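Local atomic coordinates of putative short-chain dehydrogenase/reductase (Burkholderia xenovorans, PDB entry 5IZ4), a protein that is a putative short-chain dehydrogenase/reductase that may reduce 3-oxoacyl-[acyl-carrier-protein] with NADPH and binds ADP in its Rossmann-fold nucleotide pocket. Residues Phe71-Val85 and Arg126-Ala139. Residues are numbered along the deposited sequence; the frame is centred on the assembly and turned at random. Where two conformers were deposited one is given.
Sequences FDADVGKDADCRHAV and RVNLIGLYQMTRAA. With ADP (adenosine-5'-diphosphate), chain B.
In the Rossmann fold of this short-chain dehydrogenase/reductase, the adenine-binding turn Asp74-Lys77, leading from strand 68-72 into helix 78-92, packs through Val75 and Gly76 against Gly131 and Gln134 of helix 118-146. The turn reads the adenine of ADP: Asp74 OD1 accepts from N6 (2.9 Å) and Val75 N donates to N1 (3.0 Å), while Val127 CG2 lies 3.5 Å from N6. At Gly131 the two segments come close, its CA 3.2 Å from Val75 O in a CH...O contact. Two side chains grip Gly76 O: Arg126 NH1 arrives in the carbonyl plane at 2.8 Å, and Gln134 NE2 sits above that plane at 3.2 Å. Asp118 and Glu122 of the second subunit hold the Arg126 guanidinium as well. Farther along, segments 78-85 and 126-139 cross at -35°, with Cys81 a knob among Gly131, Gln134, Met135 and Ala138. Met135, bent at chi2 (65°), brings SD to Cys81 CB and puts CE against Ala84 CB and Val85 CG2. At the polar margin Arg137, also bound through NH1 to Phe113 O and Ile116 O of the second subunit, forms a salt bridge from NH2 to Asp78 OD1 (3.0 Å), from above a carboxylate turned 82° from its guanidinium; a water links the same oxygen to Gln134 O and Arg137 NE.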
loop_
_atom_site.group_PDB
_atom_site.type_symbol
_atom_site.label_atom_id
_atom_site.label_comp_id
_atom_site.label_asym_id
_atom_site.label_seq_id
_atom_site.Cartn_x
_atom_site.Cartn_y
_atom_site.Cartn_z
ATOM N N PHE A 71 2.822 34.869 13.265
ATOM C CA PHE A 71 4.270 34.775 13.360
ATOM C C PHE A 71 4.874 34.633 11.969
ATOM O O PHE A 71 4.270 34.039 11.068
ATOM C CB PHE A 71 4.705 33.606 14.274
ATOM C CG PHE A 71 4.331 32.236 13.762
ATOM C CD1 PHE A 71 5.179 31.539 12.906
ATOM C CD2 PHE A 71 3.153 31.624 14.170
ATOM C CE1 PHE A 71 4.845 30.265 12.452
ATOM C CE2 PHE A 71 2.813 30.354 13.718
ATOM C CZ PHE A 71 3.663 29.672 12.863
ATOM N N ASP A 72 6.057 35.217 11.793
ATOM C CA ASP A 72 6.850 34.966 10.600
ATOM C C ASP A 72 7.775 33.788 10.863
ATOM O O ASP A 72 8.350 33.673 11.950
ATOM C CB ASP A 72 7.692 36.180 10.207
ATOM C CG ASP A 72 6.870 37.348 9.708
ATOM O OD1 ASP A 72 5.637 37.243 9.605
ATOM O OD2 ASP A 72 7.487 38.391 9.410
ATOM N N ALA A 73 7.920 32.913 9.866
ATOM C CA ALA A 73 8.927 31.861 9.945
ATOM C C ALA A 73 9.203 31.295 8.563
ATOM O O ALA A 73 8.275 30.947 7.829
ATOM C CB ALA A 73 8.493 30.734 10.887
ATOM N N ASP A 74 10.476 31.213 8.216
ATOM C CA ASP A 74 10.941 30.402 7.098
ATOM C C ASP A 74 11.239 29.049 7.728
ATOM O O ASP A 74 12.227 28.901 8.446
ATOM C CB ASP A 74 12.168 31.049 6.456
ATOM C CG ASP A 74 12.769 30.231 5.317
ATOM O OD1 ASP A 74 12.476 29.030 5.200
ATOM O OD2 ASP A 74 13.570 30.797 4.539
ATOM N N VAL A 75 10.362 28.065 7.507
ATOM C CA VAL A 75 10.493 26.821 8.262
ATOM C C VAL A 75 11.773 26.070 7.910
ATOM O O VAL A 75 12.210 25.208 8.684
ATOM C CB VAL A 75 9.265 25.896 8.080
ATOM C CG1 VAL A 75 8.007 26.509 8.719
ATOM C CG2 VAL A 75 9.029 25.569 6.609
ATOM N N GLY A 76 12.401 26.372 6.774
ATOM C CA GLY A 76 13.687 25.770 6.476
ATOM C C GLY A 76 14.792 26.179 7.433
ATOM O O GLY A 76 15.840 25.524 7.481
ATOM N N LYS A 77 14.588 27.258 8.187
ATOM C CA LYS A 77 15.561 27.718 9.167
ATOM C C LYS A 77 15.118 27.243 10.542
ATOM O O LYS A 77 14.059 27.648 11.028
ATOM C CB LYS A 77 15.693 29.243 9.138
ATOM C CG LYS A 77 16.199 29.784 7.821
ATOM C CD LYS A 77 16.483 31.278 7.908
ATOM C CE LYS A 77 17.209 31.757 6.675
ATOM N NZ LYS A 77 17.527 33.198 6.802
ATOM N N ASP A 78 15.935 26.405 11.179
ATOM C CA ASP A 78 15.528 25.846 12.463
ATOM C C ASP A 78 15.260 26.936 13.492
ATOM O O ASP A 78 14.350 26.805 14.317
ATOM C CB ASP A 78 16.581 24.882 12.996
ATOM C CG ASP A 78 16.092 24.125 14.201
ATOM O OD1 ASP A 78 15.130 23.355 14.022
ATOM O OD2 ASP A 78 16.650 24.296 15.305
ATOM N N ALA A 79 16.060 28.012 13.481
ATOM C CA ALA A 79 15.865 29.076 14.461
ATOM C C ALA A 79 14.504 29.738 14.289
ATOM O O ALA A 79 13.895 30.180 15.270
ATOM C CB ALA A 79 16.975 30.127 14.349
ATOM N N ASP A 80 14.031 29.850 13.044
ATOM C CA ASP A 80 12.719 30.443 12.803
ATOM C C ASP A 80 11.617 29.582 13.409
ATOM O O ASP A 80 10.641 30.110 13.952
ATOM C CB ASP A 80 12.481 30.624 11.302
ATOM C CG ASP A 80 13.162 31.871 10.738
ATOM O OD1 ASP A 80 14.100 32.388 11.373
ATOM O OD2 ASP A 80 12.755 32.330 9.648
ATOM N N CYS A 81 11.769 28.256 13.325
ATOM C CA CYS A 81 10.789 27.351 13.923
ATOM C C CYS A 81 10.789 27.484 15.438
ATOM O O CYS A 81 9.726 27.564 16.061
ATOM C CB CYS A 81 11.079 25.905 13.514
ATOM S SG CYS A 81 10.984 25.574 11.751
ATOM N N ARG A 82 11.976 27.534 16.046
ATOM C CA ARG A 82 12.063 27.674 17.496
ATOM C C ARG A 82 11.488 29.002 17.965
ATOM O O ARG A 82 10.775 29.052 18.975
ATOM C CB ARG A 82 13.516 27.551 17.955
ATOM C CG ARG A 82 14.222 26.287 17.501
ATOM C CD ARG A 82 13.750 25.072 18.271
ATOM N NE ARG A 82 14.641 23.936 18.046
ATOM C CZ ARG A 82 14.509 22.750 18.630
ATOM N NH1 ARG A 82 13.521 22.535 19.487
ATOM N NH2 ARG A 82 15.374 21.782 18.363
ATOM N N HIS A 83 11.834 30.099 17.280
ATOM C CA HIS A 83 11.295 31.401 17.660
ATOM C C HIS A 83 9.775 31.419 17.561
ATOM O O HIS A 83 9.096 31.994 18.422
ATOM C CB HIS A 83 11.893 32.496 16.780
ATOM C CG HIS A 83 11.466 33.878 17.165
ATOM N ND1 HIS A 83 10.288 34.443 16.724
ATOM C CD2 HIS A 83 12.058 34.808 17.949
ATOM C CE1 HIS A 83 10.175 35.663 17.218
ATOM N NE2 HIS A 83 11.237 35.909 17.965
ATOM N N ALA A 84 9.227 30.798 16.514
ATOM C CA ALA A 84 7.775 30.765 16.338
ATOM C C ALA A 84 7.100 30.064 17.508
ATOM O O ALA A 84 6.110 30.562 18.064
ATOM C CB ALA A 84 7.427 30.088 15.013
ATOM N N VAL A 85 7.633 28.907 17.909
ATOM C CA VAL A 85 7.057 28.189 19.038
ATOM C C VAL A 85 7.225 28.988 20.322
ATOM O O VAL A 85 6.330 29.002 21.176
ATOM C CB VAL A 85 7.667 26.780 19.137
ATOM C CG1 VAL A 85 7.323 26.136 20.463
ATOM C CG2 VAL A 85 7.169 25.920 17.978
ATOM N N ARG A 126 14.004 21.329 1.341
ATOM C CA ARG A 126 14.280 22.167 2.496
ATOM C C ARG A 126 12.992 22.656 3.145
ATOM O O ARG A 126 12.891 22.697 4.373
ATOM C CB ARG A 126 15.173 23.328 2.059
ATOM C CG ARG A 126 15.168 24.556 2.932
ATOM C CD ARG A 126 16.003 24.397 4.197
ATOM N NE ARG A 126 17.350 23.847 3.996
ATOM C CZ ARG A 126 18.183 23.619 5.006
ATOM N NH1 ARG A 126 17.801 23.932 6.244
ATOM N NH2 ARG A 126 19.385 23.093 4.797
ATOM N N VAL A 127 11.987 23.005 2.338
ATOM C CA VAL A 127 10.713 23.452 2.897
ATOM C C VAL A 127 9.827 22.265 3.230
ATOM O O VAL A 127 9.246 22.180 4.320
ATOM C CB VAL A 127 9.988 24.402 1.928
ATOM C CG1 VAL A 127 8.725 24.947 2.591
ATOM C CG2 VAL A 127 10.910 25.529 1.446
ATOM N N ASN A 128 9.690 21.333 2.287
ATOM C CA ASN A 128 8.626 20.350 2.394
ATOM C C ASN A 128 8.947 19.270 3.409
ATOM O O ASN A 128 8.029 18.722 4.037
ATOM C CB ASN A 128 8.353 19.719 1.023
ATOM C CG ASN A 128 7.799 20.709 0.029
ATOM O OD1 ASN A 128 7.620 21.888 0.338
ATOM N ND2 ASN A 128 7.527 20.242 -1.182
ATOM N N LEU A 129 10.227 18.948 3.591
ATOM C CA LEU A 129 10.596 17.850 4.473
ATOM C C LEU A 129 11.394 18.343 5.668
ATOM O O LEU A 129 10.962 18.141 6.807
ATOM C CB LEU A 129 11.372 16.770 3.693
ATOM C CG LEU A 129 11.642 15.433 4.395
ATOM C CD1 LEU A 129 12.731 15.545 5.477
ATOM C CD2 LEU A 129 10.347 14.855 4.967
ATOM N N ILE A 130 12.555 18.970 5.443
ATOM C CA ILE A 130 13.356 19.449 6.563
ATOM C C ILE A 130 12.569 20.475 7.367
ATOM O O ILE A 130 12.505 20.404 8.599
ATOM C CB ILE A 130 14.693 20.030 6.068
ATOM C CG1 ILE A 130 15.513 18.917 5.402
ATOM C CG2 ILE A 130 15.436 20.664 7.246
ATOM C CD1 ILE A 130 16.811 19.362 4.767
ATOM N N GLY A 131 11.948 21.440 6.676
ATOM C CA GLY A 131 11.199 22.469 7.378
ATOM C C GLY A 131 10.029 21.899 8.154
ATOM O O GLY A 131 9.739 22.331 9.276
ATOM N N LEU A 132 9.355 20.908 7.574
ATOM C CA LEU A 132 8.242 20.264 8.257
ATOM C C LEU A 132 8.724 19.533 9.504
ATOM O O LEU A 132 8.108 19.638 10.572
ATOM C CB LEU A 132 7.542 19.324 7.283
ATOM C CG LEU A 132 6.312 18.539 7.756
ATOM C CD1 LEU A 132 5.339 18.324 6.594
ATOM C CD2 LEU A 132 6.739 17.210 8.355
ATOM N N TYR A 133 9.839 18.808 9.393
ATOM C CA TYR A 133 10.427 18.161 10.562
ATOM C C TYR A 133 10.838 19.180 11.625
ATOM O O TYR A 133 10.599 18.976 12.824
ATOM C CB TYR A 133 11.634 17.325 10.146
ATOM C CG TYR A 133 12.358 16.741 11.334
ATOM C CD1 TYR A 133 13.468 17.380 11.882
ATOM C CD2 TYR A 133 11.915 15.561 11.927
ATOM C CE1 TYR A 133 14.128 16.860 12.983
ATOM C CE2 TYR A 133 12.564 15.024 13.025
ATOM C CZ TYR A 133 13.672 15.685 13.552
ATOM O OH TYR A 133 14.312 15.157 14.644
ATOM N N GLN A 134 11.495 20.265 11.210
ATOM C CA GLN A 134 12.002 21.227 12.185
ATOM C C GLN A 134 10.862 21.903 12.939
ATOM O O GLN A 134 10.967 22.147 14.148
ATOM C CB GLN A 134 12.898 22.258 11.489
ATOM C CG GLN A 134 14.244 21.650 11.061
ATOM C CD GLN A 134 15.198 22.648 10.399
ATOM O OE1 GLN A 134 16.415 22.477 10.466
ATOM N NE2 GLN A 134 14.650 23.667 9.731
ATOM N N MET A 135 9.760 22.194 12.248
ATOM C CA MET A 135 8.606 22.793 12.911
ATOM C C MET A 135 7.992 21.813 13.901
ATOM O O MET A 135 7.679 22.173 15.044
ATOM C CB MET A 135 7.572 23.222 11.867
ATOM C CG MET A 135 6.515 24.154 12.410
ATOM S SD MET A 135 7.243 25.735 12.919
ATOM C CE MET A 135 6.021 26.241 14.127
ATOM N N THR A 136 7.824 20.561 13.474
ATOM C CA THR A 136 7.263 19.539 14.348
ATOM C C THR A 136 8.134 19.343 15.581
ATOM O O THR A 136 7.634 19.351 16.712
ATOM C CB THR A 136 7.112 18.224 13.587
ATOM O OG1 THR A 136 6.269 18.414 12.438
ATOM C CG2 THR A 136 6.477 17.185 14.486
ATOM N N ARG A 137 9.449 19.190 15.377
ATOM C CA ARG A 137 10.376 19.036 16.496
ATOM C C ARG A 137 10.280 20.201 17.469
ATOM O O ARG A 137 10.304 20.000 18.691
ATOM C CB ARG A 137 11.815 18.903 15.988
ATOM C CG ARG A 137 12.854 18.907 17.119
ATOM C CD ARG A 137 14.295 18.656 16.624
ATOM N NE ARG A 137 14.778 19.705 15.720
ATOM C CZ ARG A 137 15.889 19.619 15.000
ATOM N NH1 ARG A 137 16.656 18.536 15.082
ATOM N NH2 ARG A 137 16.244 20.626 14.201
ATOM N N ALA A 138 10.196 21.434 16.950
ATOM C CA ALA A 138 10.137 22.595 17.834
ATOM C C ALA A 138 8.883 22.583 18.701
ATOM O O ALA A 138 8.929 23.008 19.863
ATOM C CB ALA A 138 10.206 23.889 17.016
ATOM N N ALA A 139 7.775 22.066 18.168
ATOM C CA ALA A 139 6.487 22.031 18.847
ATOM C C ALA A 139 6.304 20.824 19.757
ATOM O O ALA A 139 5.391 20.841 20.592
ATOM C CB ALA A 139 5.348 22.036 17.819
HETATM P PB ADP B . -1.557 24.907 -0.895
HETATM O O1B ADP B . -0.336 24.398 -0.047
HETATM O O2B ADP B . -2.678 25.654 -0.116
HETATM O O3B ADP B . -2.065 23.971 -2.037
HETATM P PA ADP B . 0.017 27.500 -1.138
HETATM O O1A ADP B . 1.384 27.796 -1.981
HETATM O O2A ADP B . -0.864 28.784 -1.031
HETATM O O3A ADP B . -0.621 26.197 -1.775
HETATM O "O5'" ADP B . 0.724 27.176 0.323
HETATM C "C5'" ADP B . 2.148 27.196 0.511
HETATM C "C4'" ADP B . 2.379 28.195 1.648
HETATM O "O4'" ADP B . 3.700 27.957 2.278
HETATM C "C3'" ADP B . 2.390 29.676 1.194
HETATM O "O3'" ADP B . 1.849 30.523 2.169
HETATM C "C2'" ADP B . 3.921 29.915 1.085
HETATM O "O2'" ADP B . 4.119 31.326 1.198
HETATM C "C1'" ADP B . 4.410 29.179 2.319
HETATM N N9 ADP B . 5.864 28.923 2.256
HETATM C C8 ADP B . 6.678 28.667 1.141
HETATM N N7 ADP B . 7.928 28.503 1.505
HETATM C C5 ADP B . 7.948 28.655 2.878
HETATM C C6 ADP B . 8.971 28.595 3.806
HETATM N N6 ADP B . 10.243 28.347 3.408
HETATM N N1 ADP B . 8.687 28.788 5.100
HETATM C C2 ADP B . 7.418 29.043 5.459
HETATM N N3 ADP B . 6.386 29.122 4.639
HETATM C C4 ADP B . 6.675 28.918 3.347
HETATM O O HOH W 1 13.296 22.291 15.674
HETATM O O HOH W 2 18.331 25.269 10.019
HETATM O O HOH W 3 11.111 24.157 21.020
#